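PDB 2DBS: uncharacterized protein from Thermus thermophilus, which is of unknown function but belongs to the DUF5647 family and assembles as two subunits. Local coordinates for residues G13-Y18 with A66-G71; L36-L39 with V44-Q47; Q17-L20 with L24-E27. All coordinates share one frame; numbering follows the deposited sequence.

In the fold
From the N terminus, helix 8-20 supplies the first segment of both interaction 1 and interaction 3. Interaction 3 closes first, a short local loop in which the chain leaving the helix turns back on residues 17-20. Strand 33-38 follows, and interaction 2 closes the next short loop as helix 42-53 folds against the end of that strand. Interaction 1 spans far more chain: strand 63-69 and the turn after it meet the middle of helix 8-20, so interaction 2 falls wholly within the length it encloses. Strands 33-38 and 63-69 are parallel neighbours, which puts interactions 1 and 2 on one sheet; interaction 3 lies about 20 Å, centre to centre, from interaction 2.

Interaction 1 (G13-Y18 with A66-G71); sequences GVLMQY and ALFLQG
Leu-15 of helix 8-20 lies over strand 63-69, wedged against Ala-66 and Phe-68. Its CB starts the contact, 3.8 Å from Phe-68 CZ and in the plane of the ring, so the phenyl edge and not its face meets the helix. From there CG runs anti to the backbone N (chi1 -180°), which places CD1 and CD2 beside Ala-66 CB. CD1 fits into the angle between two partners, 3.9 Å from Ala-66 CB and 4.0 Å from Phe-68 CZ, while CD2 approaches Ala-66 CB less closely at 4.2 Å. The leucine and phenylalanine side chains cross at about a right angle, and Leu-36 of the adjoining strand packs on both as well as on Ala-66. One turn-facing residue extends the contact: Val-14 CG1 sits 3.9 Å from Gly-71 O, an apolar methyl beside a carbonyl with no hydrogen bond between the segments. Gln-70 and Gly-71, both with positive phi, fit a type I' turn joining strands 63-69 and 72-79. Ala-66 and Phe-68 alternate along the strand with Leu-67 and Leu-69, which pack instead on Leu-37 and Leu-49 of the second subunit. Alternate side chains thus face helix 8-20 and the second subunit, in an alpha/beta layering where helix 8-20 packs on a mixed three-stranded sheet.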
loop_
_atom_site.group_PDB
_atom_site.type_symbol
_atom_site.label_atom_id
_atom_site.label_comp_id
_atom_site.label_asym_id
_atom_site.label_seq_id
_atom_site.Cartn_x
_atom_site.Cartn_y
_atom_site.Cartn_z
ATOM N N GLY B 13 -5.425 -14.826 7.679
ATOM C CA GLY B 13 -5.882 -15.335 8.951
ATOM C C GLY B 13 -5.366 -14.422 10.036
ATOM O O GLY B 13 -6.149 -13.923 10.847
ATOM N N VAL B 14 -4.052 -14.188 10.036
ATOM C CA VAL B 14 -3.418 -13.333 11.044
ATOM C C VAL B 14 -4.047 -11.951 11.060
ATOM O O VAL B 14 -4.130 -11.314 12.112
ATOM C CB VAL B 14 -1.911 -13.182 10.790
ATOM C CG1 VAL B 14 -1.269 -12.417 11.956
ATOM C CG2 VAL B 14 -1.278 -14.549 10.609
ATOM N N LEU B 15 -4.495 -11.502 9.890
ATOM C CA LEU B 15 -5.132 -10.195 9.760
ATOM C C LEU B 15 -6.458 -10.144 10.504
ATOM O O LEU B 15 -6.719 -9.195 11.232
ATOM C CB LEU B 15 -5.357 -9.854 8.288
ATOM C CG LEU B 15 -6.017 -8.505 8.014
ATOM C CD1 LEU B 15 -5.090 -7.340 8.348
ATOM C CD2 LEU B 15 -6.381 -8.452 6.563
HETATM N N MSE B 16 -7.295 -11.162 10.336
HETATM C CA MSE B 16 -8.581 -11.156 11.027
HETATM C C MSE B 16 -8.471 -11.277 12.549
HETATM O O MSE B 16 -9.319 -10.745 13.267
HETATM C CB MSE B 16 -9.528 -12.239 10.482
HETATM C CG MSE B 16 -10.985 -12.089 11.005
HETATM SE SE MSE B 16 -11.852 -10.257 10.838
HETATM C CE MSE B 16 -10.759 -9.514 9.402
ATOM N N GLN B 17 -7.445 -11.963 13.044
ATOM C CA GLN B 17 -7.260 -12.069 14.491
ATOM C C GLN B 17 -7.114 -10.658 15.052
ATOM O O GLN B 17 -7.643 -10.343 16.120
ATOM C CB GLN B 17 -6.026 -12.915 14.811
ATOM C CG GLN B 17 -6.185 -14.347 14.320
ATOM C CD GLN B 17 -5.053 -15.248 14.741
ATOM O OE1 GLN B 17 -4.705 -15.290 15.919
ATOM N NE2 GLN B 17 -4.479 -15.989 13.787
ATOM N N TYR B 18 -6.409 -9.811 14.302
ATOM C CA TYR B 18 -6.196 -8.413 14.667
ATOM C C TYR B 18 -7.476 -7.609 14.485
ATOM O O TYR B 18 -7.879 -6.859 15.363
ATOM C CB TYR B 18 -5.100 -7.811 13.794
ATOM C CG TYR B 18 -3.698 -7.947 14.344
ATOM C CD1 TYR B 18 -3.181 -6.997 15.225
ATOM C CD2 TYR B 18 -2.876 -9.012 13.967
ATOM C CE1 TYR B 18 -1.867 -7.104 15.711
ATOM C CE2 TYR B 18 -1.571 -9.123 14.452
ATOM C CZ TYR B 18 -1.076 -8.167 15.321
ATOM O OH TYR B 18 0.204 -8.266 15.807
ATOM N N ALA B 66 -3.423 -4.069 3.384
ATOM C CA ALA B 66 -2.909 -4.470 4.672
ATOM C C ALA B 66 -1.424 -4.685 4.487
ATOM O O ALA B 66 -1.010 -5.683 3.905
ATOM C CB ALA B 66 -3.572 -5.749 5.109
ATOM N N LEU B 67 -0.621 -3.736 4.961
ATOM C CA LEU B 67 0.841 -3.823 4.841
ATOM C C LEU B 67 1.407 -4.703 5.945
ATOM O O LEU B 67 1.260 -4.403 7.123
ATOM C CB LEU B 67 1.480 -2.437 4.898
ATOM C CG LEU B 67 1.095 -1.459 3.781
ATOM C CD1 LEU B 67 1.700 -0.082 4.047
ATOM C CD2 LEU B 67 1.569 -1.996 2.444
ATOM N N PHE B 68 2.051 -5.791 5.532
ATOM C CA PHE B 68 2.607 -6.779 6.430
ATOM C C PHE B 68 4.108 -6.735 6.564
ATOM O O PHE B 68 4.821 -6.404 5.623
ATOM C CB PHE B 68 2.215 -8.188 5.964
ATOM C CG PHE B 68 0.816 -8.593 6.352
ATOM C CD1 PHE B 68 -0.289 -7.925 5.836
ATOM C CD2 PHE B 68 0.609 -9.614 7.274
ATOM C CE1 PHE B 68 -1.558 -8.265 6.236
ATOM C CE2 PHE B 68 -0.663 -9.958 7.679
ATOM C CZ PHE B 68 -1.747 -9.286 7.162
ATOM N N LEU B 69 4.574 -7.085 7.756
ATOM C CA LEU B 69 5.993 -7.170 8.075
ATOM C C LEU B 69 6.179 -8.384 8.979
ATOM O O LEU B 69 5.384 -8.602 9.901
ATOM C CB LEU B 69 6.481 -5.935 8.821
ATOM C CG LEU B 69 7.423 -5.028 8.039
ATOM C CD1 LEU B 69 8.064 -4.051 9.001
ATOM C CD2 LEU B 69 8.476 -5.868 7.317
ATOM N N GLN B 70 7.232 -9.161 8.707
ATOM C CA GLN B 70 7.569 -10.369 9.461
ATOM C C GLN B 70 6.309 -11.184 9.826
ATOM O O GLN B 70 6.126 -11.640 10.961
ATOM C CB GLN B 70 8.379 -10.005 10.728
ATOM C CG GLN B 70 9.554 -9.000 10.531
ATOM C CD GLN B 70 10.731 -9.567 9.739
ATOM O OE1 GLN B 70 11.114 -10.726 9.922
ATOM N NE2 GLN B 70 11.320 -8.745 8.867
ATOM N N GLY B 71 5.429 -11.336 8.841
ATOM C CA GLY B 71 4.231 -12.122 9.025
ATOM C C GLY B 71 3.100 -11.538 9.826
ATOM O O GLY B 71 2.212 -12.276 10.243
#

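Interaction 2 (L36-L39 with V44-Q47); sequences LLPL and VAAQ
In the beta-alpha-beta unit formed by strand 33-38, helix 42-53 and strand 63-69, Pro-38 at the end of the first strand lies against Val-44 and Ala-45 in the first part of the helix. On the strand side the pyrrolidine ring does most of the touching. Its CG meets Val-44 CG1 at 3.9 Å, the two side chains crossing at about a right angle; CG1 is anti to the valine backbone N (chi1 -168°) and thereby reaches the proline. The neighbouring ring atom, Pro-38 CD, rests 3.8 Å from Ala-45 CA and about as near to the alanine methyl. That methyl also comes close to the proline carbonyl, with Ala-45 CB 3.3 Å from Pro-38 O. The small alanine probably helps strand and helix draw together, Leu-37 CA and Ala-45 CA being just 4.7 Å apart. Leu-37 adds its CD2, 3.6 Å from Ala-45 O, a methyl-to-oxygen van der Waals contact. No hydrogen bond joins the two segments; the strand's backbone bonds run within the sheet, where Leu-37 pairs with Ala-66 and Phe-68 of the parallel strand 63-69 that ends the crossover. Helix 8-20 also packs here, with Leu-11 on Pro-38 and Leu-8 on Val-44. At the dimer interface, Leu-39 of the second subunit packs on both Leu-39 and Ala-45.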
loop_
_atom_site.group_PDB
_atom_site.type_symbol
_atom_site.label_atom_id
_atom_site.label_comp_id
_atom_site.label_asym_id
_atom_site.label_seq_id
_atom_site.Cartn_x
_atom_site.Cartn_y
_atom_site.Cartn_z
ATOM N N LEU B 36 -3.548 -7.898 0.492
ATOM C CA LEU B 36 -2.507 -8.168 1.477
ATOM C C LEU B 36 -1.127 -8.008 0.868
ATOM O O LEU B 36 -0.753 -8.779 0.012
ATOM C CB LEU B 36 -2.617 -9.603 1.998
ATOM C CG LEU B 36 -3.380 -10.016 3.256
ATOM C CD1 LEU B 36 -2.447 -10.876 4.106
ATOM C CD2 LEU B 36 -3.851 -8.808 4.039
ATOM N N LEU B 37 -0.350 -7.033 1.320
ATOM C CA LEU B 37 0.987 -6.854 0.761
ATOM C C LEU B 37 2.144 -7.067 1.730
ATOM O O LEU B 37 2.523 -6.164 2.476
ATOM C CB LEU B 37 1.139 -5.470 0.128
ATOM C CG LEU B 37 0.241 -5.148 -1.051
ATOM C CD1 LEU B 37 0.635 -3.798 -1.591
ATOM C CD2 LEU B 37 0.352 -6.206 -2.117
ATOM N N PRO B 38 2.719 -8.275 1.735
ATOM C CA PRO B 38 3.851 -8.541 2.635
ATOM C C PRO B 38 5.067 -7.752 2.111
ATOM O O PRO B 38 5.763 -8.221 1.187
ATOM C CB PRO B 38 4.052 -10.049 2.490
ATOM C CG PRO B 38 2.690 -10.542 2.123
ATOM C CD PRO B 38 2.215 -9.523 1.140
ATOM N N LEU B 39 5.319 -6.563 2.675
ATOM C CA LEU B 39 6.442 -5.728 2.227
ATOM C C LEU B 39 7.819 -6.374 2.274
ATOM O O LEU B 39 8.729 -5.898 1.612
ATOM C CB LEU B 39 6.485 -4.416 2.995
ATOM C CG LEU B 39 5.329 -3.459 2.698
ATOM C CD1 LEU B 39 5.646 -2.118 3.326
ATOM C CD2 LEU B 39 5.117 -3.313 1.182
ATOM N N VAL B 44 5.602 -13.091 -2.625
ATOM C CA VAL B 44 4.206 -13.097 -2.177
ATOM C C VAL B 44 3.462 -11.785 -2.458
ATOM O O VAL B 44 2.311 -11.784 -2.897
ATOM C CB VAL B 44 4.130 -13.359 -0.658
ATOM C CG1 VAL B 44 2.706 -13.660 -0.255
ATOM C CG2 VAL B 44 5.065 -14.491 -0.273
ATOM N N ALA B 45 4.122 -10.666 -2.176
ATOM C CA ALA B 45 3.524 -9.346 -2.370
ATOM C C ALA B 45 3.226 -9.065 -3.842
ATOM O O ALA B 45 2.213 -8.469 -4.181
ATOM C CB ALA B 45 4.449 -8.287 -1.813
ATOM N N ALA B 46 4.118 -9.508 -4.720
ATOM C CA ALA B 46 3.959 -9.297 -6.147
ATOM C C ALA B 46 2.742 -10.050 -6.673
ATOM O O ALA B 46 2.020 -9.545 -7.537
ATOM C CB ALA B 46 5.219 -9.735 -6.871
ATOM N N GLN B 47 2.508 -11.254 -6.154
ATOM C CA GLN B 47 1.359 -12.049 -6.582
ATOM C C GLN B 47 0.073 -11.342 -6.173
ATOM O O GLN B 47 -0.872 -11.237 -6.960
ATOM C CB GLN B 47 1.390 -13.442 -5.940
ATOM C CG GLN B 47 2.702 -14.203 -6.118
ATOM C CD GLN B 47 3.155 -14.311 -7.581
ATOM O OE1 GLN B 47 3.659 -13.343 -8.162
ATOM N NE2 GLN B 47 2.971 -15.493 -8.178
#

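Interaction 3 (Q17-L20 with L24-E27); sequences QYLL and LLRE
Leu-20 holds CG anti to its carbonyl carbon (chi1 -69°), a torsion that sets its side chain beside that of Leu-25, both pointing the same way with Leu-20 CD2 3.6 Å from Leu-25 CD2. This exposed pair belongs to the turn that follows helix 8-20: the chain loops round, and residues 24-27 fold back onto residues 17-20 of the helix. Leu-19 fills the inner part of the contact. Its CD2 lies 3.8 Å from Leu-24 CD2, and its side chain crosses those of Leu-24 and Leu-25 at about a right angle. An alanine in place of Leu-19 would remove CD1 and CD2 and would probably open a gap beside Leu-24, leaving its side chain freer to turn. Leu-24 also packs on Val-85 of the second subunit. Beyond it the chain continues as a 3-10 turn, in which Glu-27 N bonds to Leu-24 O at 2.9 Å. Two backbone hydrogen bonds converge on one oxygen. Leu-19 O accepts Leu-24 N at 2.8 Å, with 167° at the hydrogen. It also takes Leu-25 N at 3.1 Å (159°), the two donors arriving from opposite faces of the carbonyl plane.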
loop_
_atom_site.group_PDB
_atom_site.type_symbol
_atom_site.label_atom_id
_atom_site.label_comp_id
_atom_site.label_asym_id
_atom_site.label_seq_id
_atom_site.Cartn_x
_atom_site.Cartn_y
_atom_site.Cartn_z
ATOM N N GLN B 17 -7.445 -11.963 13.044
ATOM C CA GLN B 17 -7.260 -12.069 14.491
ATOM C C GLN B 17 -7.114 -10.658 15.052
ATOM O O GLN B 17 -7.643 -10.343 16.120
ATOM C CB GLN B 17 -6.026 -12.915 14.811
ATOM C CG GLN B 17 -6.185 -14.347 14.320
ATOM C CD GLN B 17 -5.053 -15.248 14.741
ATOM O OE1 GLN B 17 -4.705 -15.290 15.919
ATOM N NE2 GLN B 17 -4.479 -15.989 13.787
ATOM N N TYR B 18 -6.409 -9.811 14.302
ATOM C CA TYR B 18 -6.196 -8.413 14.667
ATOM C C TYR B 18 -7.476 -7.609 14.485
ATOM O O TYR B 18 -7.879 -6.859 15.363
ATOM C CB TYR B 18 -5.100 -7.811 13.794
ATOM C CG TYR B 18 -3.698 -7.947 14.344
ATOM C CD1 TYR B 18 -3.181 -6.997 15.225
ATOM C CD2 TYR B 18 -2.876 -9.012 13.967
ATOM C CE1 TYR B 18 -1.867 -7.104 15.711
ATOM C CE2 TYR B 18 -1.571 -9.123 14.452
ATOM C CZ TYR B 18 -1.076 -8.167 15.321
ATOM O OH TYR B 18 0.204 -8.266 15.807
ATOM N N LEU B 19 -8.118 -7.763 13.338
ATOM C CA LEU B 19 -9.350 -7.036 13.092
ATOM C C LEU B 19 -10.376 -7.362 14.168
ATOM O O LEU B 19 -11.114 -6.486 14.626
ATOM C CB LEU B 19 -9.886 -7.378 11.703
ATOM C CG LEU B 19 -9.327 -6.474 10.601
ATOM C CD1 LEU B 19 -10.018 -5.135 10.705
ATOM C CD2 LEU B 19 -7.813 -6.296 10.738
ATOM N N LEU B 20 -10.401 -8.620 14.580
ATOM C CA LEU B 20 -11.322 -9.049 15.613
ATOM C C LEU B 20 -10.780 -8.806 17.023
ATOM O O LEU B 20 -11.133 -7.806 17.672
ATOM C CB LEU B 20 -11.656 -10.528 15.440
ATOM C CG LEU B 20 -12.500 -10.834 14.213
ATOM C CD1 LEU B 20 -12.663 -12.318 14.109
ATOM C CD2 LEU B 20 -13.857 -10.125 14.297
ATOM N N LEU B 24 -10.475 -3.807 15.175
ATOM C CA LEU B 24 -10.054 -3.054 14.003
ATOM C C LEU B 24 -11.175 -3.014 12.971
ATOM O O LEU B 24 -11.271 -2.080 12.164
ATOM C CB LEU B 24 -8.795 -3.698 13.423
ATOM C CG LEU B 24 -7.582 -2.797 13.203
ATOM C CD1 LEU B 24 -7.391 -1.872 14.385
ATOM C CD2 LEU B 24 -6.354 -3.662 12.978
ATOM N N LEU B 25 -12.032 -4.038 13.015
ATOM C CA LEU B 25 -13.163 -4.155 12.094
ATOM C C LEU B 25 -13.900 -2.826 12.011
ATOM O O LEU B 25 -14.372 -2.439 10.942
ATOM C CB LEU B 25 -14.122 -5.256 12.569
ATOM C CG LEU B 25 -14.337 -6.492 11.679
ATOM C CD1 LEU B 25 -13.009 -7.157 11.373
ATOM C CD2 LEU B 25 -15.269 -7.472 12.373
ATOM N N ARG B 26 -13.976 -2.118 13.130
ATOM C CA ARG B 26 -14.666 -0.845 13.147
ATOM C C ARG B 26 -14.277 0.104 12.027
ATOM O O ARG B 26 -15.135 0.740 11.446
ATOM C CB ARG B 26 -14.475 -0.150 14.499
ATOM C CG ARG B 26 -13.031 0.029 14.938
ATOM C CD ARG B 26 -12.971 0.873 16.195
ATOM N NE ARG B 26 -11.619 0.983 16.731
ATOM C CZ ARG B 26 -10.642 1.714 16.200
ATOM N NH1 ARG B 26 -10.853 2.419 15.098
ATOM N NH2 ARG B 26 -9.452 1.754 16.789
ATOM N N GLU B 27 -12.999 0.199 11.699
ATOM C CA GLU B 27 -12.596 1.130 10.651
ATOM C C GLU B 27 -12.632 0.604 9.208
ATOM O O GLU B 27 -12.369 1.347 8.256
ATOM C CB GLU B 27 -11.221 1.714 10.995
ATOM C CG GLU B 27 -11.302 2.776 12.092
ATOM C CD GLU B 27 -9.956 3.377 12.445
ATOM O OE1 GLU B 27 -9.125 2.673 13.071
ATOM O OE2 GLU B 27 -9.729 4.556 12.091
#